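Local coordinates for protein purine nucleosidase, (IunH-1) (Sulfolobus solfataricus, PDB 3T8J) that is a purine nucleosidase of the nucleoside hydrolase family, an alpha/beta protein that binds a sodium ion, at residues V28-I33 against E57-P62; D168-K173 against I261-N266. All coordinates share one frame; numbering follows the deposited sequence.

Contact 1 of 2, residues V28-I33 against E57-P62; sequences VVAVTI and EIPVYP
This contact is the strand pairing of a beta-alpha-beta unit, in which V31, T32 and I33 lie beside V60, Y61 and P62 in parallel register. Three backbone hydrogen bonds join the strands. V31 uses both its polar groups: its N donates to P59 O at 3.0 Å and its O accepts from Y61 N at 2.9 Å. I33 N then donates to Y61 O at 3.0 Å.

On one face of the sheet, I33 CG1 meets V60 CG1 at 3.7 Å, and the two side chains cross obliquely. On the other face, Y61 presents a ring edge, with CE2 3.8 Å from A30 CB, which lies near the ring plane. Before the paired strand, I58 points at 28-33. With CG1 anti to the carbonyl carbon (chi1 -67°), CG2 falls anti to the backbone N and rests 3.7 Å from A30 CA. I58 CD1 lies 3.6 Å from V28 O and also meets V28 CB.

Within the chain, strand 60-62 is the outermost at this side of the sheet, and strand 3-8 flanks 27-33 on its other side. Helix 40-53 covers I33 and V60. Helix 101-111 packs on A30, T32 and Y61.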
ATOM      1  N   VAL A  28     -38.511  14.080  10.455  1.00 24.09           N
ATOM      2  CA  VAL A  28     -37.714  13.335   9.476  1.00 22.67           C
ATOM      3  C   VAL A  28     -38.152  13.792   8.090  1.00 22.44           C
ATOM      4  O   VAL A  28     -39.322  13.590   7.691  1.00 23.75           O
ATOM      5  CB  VAL A  28     -37.894  11.821   9.626  1.00 22.79           C
ATOM      6  CG1 VAL A  28     -37.076  11.097   8.564  1.00 22.31           C
ATOM      7  CG2 VAL A  28     -37.460  11.346  11.021  1.00 23.66           C
ATOM      8  N   VAL A  29     -37.276  14.505   7.383  1.00 22.03           N
ATOM      9  CA  VAL A  29     -37.650  15.081   6.091  1.00 22.51           C
ATOM     10  C   VAL A  29     -37.434  14.150   4.871  1.00 21.77           C
ATOM     11  O   VAL A  29     -38.025  14.370   3.803  1.00 23.32           O
ATOM     12  CB  VAL A  29     -36.932  16.419   5.844  1.00 22.86           C
ATOM     13  CG1 VAL A  29     -37.229  17.408   7.003  1.00 27.64           C
ATOM     14  CG2 VAL A  29     -35.422  16.236   5.669  1.00 23.23           C
ATOM     15  N   ALA A  30     -36.605  13.124   5.035  1.00 21.15           N
ATOM     16  CA  ALA A  30     -36.358  12.143   3.973  1.00 20.53           C
ATOM     17  C   ALA A  30     -35.648  10.952   4.550  1.00 19.61           C
ATOM     18  O   ALA A  30     -34.927  11.043   5.539  1.00 19.69           O
ATOM     19  CB  ALA A  30     -35.501  12.734   2.848  1.00 20.70           C
ATOM     20  N   VAL A  31     -35.854   9.802   3.911  1.00 19.96           N
ATOM     21  CA  VAL A  31     -35.058   8.610   4.103  1.00 20.11           C
ATOM     22  C   VAL A  31     -34.272   8.363   2.810  1.00 20.28           C
ATOM     23  O   VAL A  31     -34.829   8.433   1.732  1.00 21.79           O
ATOM     24  CB  VAL A  31     -35.941   7.384   4.388  1.00 20.11           C
ATOM     25  CG1 VAL A  31     -35.054   6.115   4.565  1.00 21.69           C
ATOM     26  CG2 VAL A  31     -36.841   7.589   5.582  1.00 21.19           C
ATOM     27  N   THR A  32     -32.960   8.182   2.927  1.00 19.28           N
ATOM     28  CA  THR A  32     -32.071   7.940   1.778  1.00 20.07           C
ATOM     29  C   THR A  32     -31.541   6.502   1.913  1.00 20.23           C
ATOM     30  O   THR A  32     -31.349   6.030   3.045  1.00 20.76           O
ATOM     31  CB  THR A  32     -30.934   9.003   1.697  1.00 20.26           C
ATOM     32  OG1 THR A  32     -30.233   9.080   2.941  1.00 22.50           O
ATOM     33  CG2 THR A  32     -31.534  10.392   1.313  1.00 19.84           C
ATOM     34  N   ILE A  33     -31.398   5.788   0.790  1.00 19.29           N
ATOM     35  CA  ILE A  33     -30.990   4.372   0.809  1.00 19.03           C
ATOM     36  C   ILE A  33     -29.624   4.195   0.183  1.00 18.26           C
ATOM     37  O   ILE A  33     -29.358   4.746  -0.890  1.00 18.52           O
ATOM     38  CB  ILE A  33     -32.011   3.483   0.047  1.00 19.39           C
ATOM     39  CG1 ILE A  33     -33.452   3.770   0.502  1.00 21.43           C
ATOM     40  CG2 ILE A  33     -31.681   1.973   0.245  1.00 19.53           C
ATOM     41  CD1 ILE A  33     -33.728   3.404   1.961  1.00 21.28           C
ATOM     42  N   GLU A  57     -45.776   9.371   4.911  1.00 30.42           N
ATOM     43  CA  GLU A  57     -45.533   9.417   3.468  1.00 31.62           C
ATOM     44  C   GLU A  57     -44.234  10.193   3.186  1.00 29.78           C
ATOM     45  O   GLU A  57     -44.087  10.853   2.147  1.00 31.66           O
ATOM     46  CB  GLU A  57     -46.735  10.047   2.760  1.00 33.01           C
ATOM     47  CG  GLU A  57     -47.985   9.218   2.968  1.00 38.37           C
ATOM     48  CD  GLU A  57     -49.239   9.772   2.306  1.00 43.79           C
ATOM     49  OE1 GLU A  57     -49.153  10.638   1.399  1.00 48.66           O
ATOM     50  OE2 GLU A  57     -50.337   9.336   2.727  1.00 50.74           O
ATOM     51  N   ILE A  58     -43.293  10.090   4.118  1.00 27.75           N
ATOM     52  CA  ILE A  58     -41.958  10.705   3.998  1.00 25.58           C
ATOM     53  C   ILE A  58     -41.281  10.162   2.736  1.00 24.86           C
ATOM     54  O   ILE A  58     -41.347   8.969   2.471  1.00 24.55           O
ATOM     55  CB  ILE A  58     -41.130  10.414   5.259  1.00 24.23           C
ATOM     56  CG1 ILE A  58     -41.745  11.127   6.468  1.00 25.64           C
ATOM     57  CG2 ILE A  58     -39.633  10.823   5.052  1.00 24.21           C
ATOM     58  CD1 ILE A  58     -41.298  10.590   7.806  1.00 23.74           C
ATOM     59  N   PRO A  59     -40.657  11.022   1.924  1.00 22.82           N
ATOM     60  CA  PRO A  59     -40.068  10.488   0.705  1.00 22.73           C
ATOM     61  C   PRO A  59     -38.839   9.616   0.953  1.00 21.43           C
ATOM     62  O   PRO A  59     -38.013   9.921   1.833  1.00 21.56           O
ATOM     63  CB  PRO A  59     -39.676  11.727  -0.084  1.00 22.28           C
ATOM     64  CG  PRO A  59     -39.474  12.793   0.979  1.00 23.26           C
ATOM     65  CD  PRO A  59     -40.492  12.493   2.024  1.00 23.32           C
ATOM     66  N   VAL A  60     -38.749   8.531   0.186  1.00 21.59           N
ATOM     67  CA  VAL A  60     -37.623   7.611   0.174  1.00 20.84           C
ATOM     68  C   VAL A  60     -36.869   7.760  -1.149  1.00 21.40           C
ATOM     69  O   VAL A  60     -37.431   7.572  -2.234  1.00 22.20           O
ATOM     70  CB  VAL A  60     -38.085   6.132   0.361  1.00 21.30           C
ATOM     71  CG1 VAL A  60     -36.911   5.183   0.276  1.00 21.54           C
ATOM     72  CG2 VAL A  60     -38.842   6.014   1.710  1.00 22.59           C
ATOM     73  N   TYR A  61     -35.603   8.177  -1.052  1.00 20.00           N
ATOM     74  CA  TYR A  61     -34.757   8.398  -2.208  1.00 19.53           C
ATOM     75  C   TYR A  61     -33.690   7.310  -2.328  1.00 20.42           C
ATOM     76  O   TYR A  61     -32.743   7.252  -1.517  1.00 20.54           O
ATOM     77  CB  TYR A  61     -34.061   9.776  -2.094  1.00 19.52           C
ATOM     78  CG  TYR A  61     -34.990  10.959  -2.091  1.00 19.82           C
ATOM     79  CD1 TYR A  61     -35.450  11.503  -3.276  1.00 21.25           C
ATOM     80  CD2 TYR A  61     -35.395  11.575  -0.889  1.00 21.82           C
ATOM     81  CE1 TYR A  61     -36.303  12.546  -3.286  1.00 22.14           C
ATOM     82  CE2 TYR A  61     -36.246  12.657  -0.899  1.00 22.82           C
ATOM     83  CZ  TYR A  61     -36.706  13.149  -2.098  1.00 22.90           C
ATOM     84  OH  TYR A  61     -37.581  14.228  -2.140  1.00 27.07           O
ATOM     85  N   PRO A  62     -33.809   6.449  -3.354  1.00 21.06           N
ATOM     86  CA  PRO A  62     -32.750   5.488  -3.580  1.00 21.18           C
ATOM     87  C   PRO A  62     -31.453   6.187  -3.979  1.00 20.66           C
ATOM     88  O   PRO A  62     -31.455   7.067  -4.839  1.00 22.33           O
ATOM     89  CB  PRO A  62     -33.306   4.621  -4.730  1.00 21.84           C
ATOM     90  CG  PRO A  62     -34.816   4.791  -4.628  1.00 23.45           C
ATOM     91  CD  PRO A  62     -34.909   6.274  -4.322  1.00 23.47           C
TER

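Contact 2 of 2, residues D168-K173 against I261-N266; sequences DPDAAK and IDNTDN
K173 of helix 169-177 reaches across to the backbone of I261, the last residue of strand 251-261. Its side chain runs extended as far as CE and bends about the CD-CE bond (chi4 76°), which places K173 NZ 2.9 Å from I261 O. A water accepts from NZ and also from I261 N, so the ammonium holds both backbone groups of this residue, one directly and one through water.

On the way, K173 CD passes 3.6 Å from N263 OD1, and the two side chains cross at about a right angle. N263 CG sits between its own backbone N and carbonyl carbon (chi1 70°). From there N263 ND2 donates to D170 OD1 at 3.0 Å, with carboxylate and amide planes 67° apart. D170 OD2 forms a salt bridge with K70, which also binds N263 O; this probably stabilises the buried carboxylate.

I261 CG2 packs against the helix, 4.0 Å from A172 CB and 3.5 Å from P169 O. P169 CB lies 3.4 Å from D262 O. L69 of the second subunit packs on D170, K173 and N263.

D168 OD1 caps the helix at A171 N. D262 OD1 accepts from T264 N, and its OD2 bonds T268 OG1. The contact thus packs an N-capped helix start against a loop of Asx and ST turns, beside a subunit interface.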
ATOM      1  N   ASP A 168     -17.429   1.213   2.235  1.00 16.05           N
ATOM      2  CA  ASP A 168     -17.000   2.310   1.364  1.00 15.33           C
ATOM      3  C   ASP A 168     -16.038   3.230   2.099  1.00 15.86           C
ATOM      4  O   ASP A 168     -16.432   4.289   2.577  1.00 16.50           O
ATOM      5  CB  ASP A 168     -18.166   3.060   0.730  1.00 15.84           C
ATOM      6  CG  ASP A 168     -17.729   3.923  -0.451  1.00 16.57           C
ATOM      7  OD1 ASP A 168     -16.505   4.135  -0.620  1.00 16.83           O
ATOM      8  OD2 ASP A 168     -18.598   4.398  -1.227  1.00 17.32           O
ATOM      9  N   PRO A 169     -14.772   2.807   2.172  1.00 15.87           N
ATOM     10  CA  PRO A 169     -13.817   3.618   2.964  1.00 16.72           C
ATOM     11  C   PRO A 169     -13.392   4.858   2.229  1.00 17.52           C
ATOM     12  O   PRO A 169     -12.936   5.821   2.856  1.00 17.89           O
ATOM     13  CB  PRO A 169     -12.657   2.654   3.195  1.00 17.41           C
ATOM     14  CG  PRO A 169     -12.703   1.736   2.027  1.00 18.14           C
ATOM     15  CD  PRO A 169     -14.161   1.562   1.663  1.00 16.50           C
ATOM     16  N   ASP A 170     -13.554   4.865   0.904  1.00 17.00           N
ATOM     17  CA  ASP A 170     -13.289   6.083   0.116  1.00 18.09           C
ATOM     18  C   ASP A 170     -14.322   7.151   0.448  1.00 17.52           C
ATOM     19  O   ASP A 170     -13.986   8.315   0.716  1.00 17.80           O
ATOM     20  CB  ASP A 170     -13.267   5.697  -1.364  1.00 18.40           C
ATOM     21  CG  ASP A 170     -12.190   4.674  -1.632  1.00 20.00           C
ATOM     22  OD1 ASP A 170     -11.004   5.023  -1.548  1.00 21.30           O
ATOM     23  OD2 ASP A 170     -12.520   3.477  -1.836  1.00 19.86           O
ATOM     24  N   ALA A 171     -15.597   6.773   0.447  1.00 17.35           N
ATOM     25  CA  ALA A 171     -16.659   7.679   0.869  1.00 16.83           C
ATOM     26  C   ALA A 171     -16.409   8.178   2.302  1.00 17.37           C
ATOM     27  O   ALA A 171     -16.589   9.375   2.580  1.00 17.10           O
ATOM     28  CB  ALA A 171     -18.071   6.999   0.752  1.00 17.74           C
ATOM     29  N   ALA A 172     -16.005   7.292   3.208  1.00 17.19           N
ATOM     30  CA  ALA A 172     -15.745   7.678   4.604  1.00 16.92           C
ATOM     31  C   ALA A 172     -14.622   8.689   4.661  1.00 17.83           C
ATOM     32  O   ALA A 172     -14.704   9.657   5.401  1.00 18.20           O
ATOM     33  CB  ALA A 172     -15.416   6.444   5.472  1.00 17.89           C
ATOM     34  N   LYS A 173     -13.563   8.438   3.909  1.00 17.95           N
ATOM     35  CA  LYS A 173     -12.404   9.357   3.923  1.00 18.44           C
ATOM     36  C   LYS A 173     -12.842  10.732   3.444  1.00 18.77           C
ATOM     37  O   LYS A 173     -12.465  11.775   4.050  1.00 19.42           O
ATOM     38  CB  LYS A 173     -11.262   8.810   3.058  1.00 19.23           C
ATOM     39  CG  LYS A 173      -9.944   9.582   3.204  1.00 23.49           C
ATOM     40  CD  LYS A 173      -8.755   8.741   2.646  1.00 27.74           C
ATOM     41  CE  LYS A 173      -7.403   9.131   3.203  1.00 31.81           C
ATOM     42  NZ  LYS A 173      -7.092   8.674   4.601  1.00 34.18           N
ATOM     43  N   ILE A 261      -9.059   7.473   8.038  1.00 17.82           N
ATOM     44  CA  ILE A 261      -9.726   6.285   7.450  1.00 17.52           C
ATOM     45  C   ILE A 261      -8.734   5.575   6.551  1.00 18.84           C
ATOM     46  O   ILE A 261      -8.162   6.168   5.627  1.00 19.27           O
ATOM     47  CB  ILE A 261     -10.923   6.709   6.616  1.00 17.48           C
ATOM     48  CG1 ILE A 261     -11.890   7.608   7.385  1.00 18.79           C
ATOM     49  CG2 ILE A 261     -11.635   5.449   6.042  1.00 18.38           C
ATOM     50  CD1 ILE A 261     -12.493   6.965   8.648  1.00 19.08           C
ATOM     51  N   ASP A 262      -8.557   4.275   6.771  1.00 18.10           N
ATOM     52  CA  ASP A 262      -7.752   3.442   5.858  1.00 18.87           C
ATOM     53  C   ASP A 262      -8.613   3.063   4.635  1.00 18.98           C
ATOM     54  O   ASP A 262      -9.635   2.367   4.785  1.00 18.27           O
ATOM     55  CB  ASP A 262      -7.238   2.194   6.562  1.00 18.91           C
ATOM     56  CG  ASP A 262      -6.355   1.331   5.665  1.00 20.66           C
ATOM     57  OD1 ASP A 262      -6.761   1.012   4.520  1.00 21.77           O
ATOM     58  OD2 ASP A 262      -5.248   0.940   6.117  1.00 22.59           O
ATOM     59  N   ASN A 263      -8.285   3.634   3.469  1.00 18.61           N
ATOM     60  CA  ASN A 263      -9.018   3.368   2.224  1.00 19.11           C
ATOM     61  C   ASN A 263      -8.195   2.555   1.230  1.00 19.70           C
ATOM     62  O   ASN A 263      -8.376   2.663   0.014  1.00 20.79           O
ATOM     63  CB  ASN A 263      -9.555   4.661   1.591  1.00 18.91           C
ATOM     64  CG  ASN A 263      -8.451   5.537   1.022  1.00 20.89           C
ATOM     65  OD1 ASN A 263      -7.336   5.608   1.592  1.00 23.35           O
ATOM     66  ND2 ASN A 263      -8.746   6.234  -0.082  1.00 21.02           N
ATOM     67  N   THR A 264      -7.272   1.749   1.757  1.00 20.83           N
ATOM     68  CA  THR A 264      -6.548   0.806   0.925  1.00 21.86           C
ATOM     69  C   THR A 264      -7.398  -0.440   0.673  1.00 22.96           C
ATOM     70  O   THR A 264      -8.440  -0.631   1.291  1.00 21.80           O
ATOM     71  CB  THR A 264      -5.202   0.351   1.571  1.00 22.01           C
ATOM     72  OG1 THR A 264      -5.466  -0.555   2.661  1.00 22.38           O
ATOM     73  CG2 THR A 264      -4.373   1.568   2.038  1.00 23.28           C
ATOM     74  N   ASP A 265      -6.909  -1.281  -0.236  1.00 25.98           N
ATOM     75  CA  ASP A 265      -7.424  -2.633  -0.428  1.00 27.88           C
ATOM     76  C   ASP A 265      -6.575  -3.682   0.321  1.00 27.75           C
ATOM     77  O   ASP A 265      -6.629  -4.892   0.018  1.00 29.21           O
ATOM     78  CB  ASP A 265      -7.433  -2.975  -1.924  1.00 31.26           C
ATOM     79  CG  ASP A 265      -8.714  -2.594  -2.602  1.00 36.97           C
ATOM     80  OD1 ASP A 265      -9.813  -3.040  -2.154  1.00 40.54           O
ATOM     81  OD2 ASP A 265      -8.603  -1.880  -3.632  1.00 46.75           O
ATOM     82  N   ASN A 266      -5.789  -3.223   1.290  1.00 25.41           N
ATOM     83  CA  ASN A 266      -4.970  -4.096   2.086  1.00 25.22           C
ATOM     84  C   ASN A 266      -5.791  -4.681   3.258  1.00 23.11           C
ATOM     85  O   ASN A 266      -6.984  -4.392   3.440  1.00 21.73           O
ATOM     86  CB  ASN A 266      -3.736  -3.338   2.598  1.00 26.84           C
ATOM     87  CG  ASN A 266      -2.817  -2.841   1.461  1.00 30.84           C
ATOM     88  OD1 ASN A 266      -2.699  -3.498   0.427  1.00 35.28           O
ATOM     89  ND2 ASN A 266      -2.140  -1.700   1.675  1.00 34.79           N
TER
HETATM   90  O   HOH W   1      -8.612   9.953   6.467  1.00 19.81           O
HETATM   91  O   HOH W   2      -5.504   6.861   4.762  1.00 37.48           O

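How the contacts relate
From the N terminus, contact 1 comes first. It closes the loop of 23 residues that runs from strand 27-33 through helix 40-53 to strand 60-62. The chain then adds strands 116-120 and 141-147 before contact 2 opens at 168-173. Contact 2 closes a longer span of 87 residues, on to the loop after strand 251-261. The two contacts are in series, neither nested nor crossed. The centres of contact 1 and contact 2 lie about 26 Å apart. Contact 1 pairs strands at one border of the sheet. Contact 2 joins a helix start to the loop between strands 251-261 and 272-275, the latter being the outermost strand within this chain at the other side.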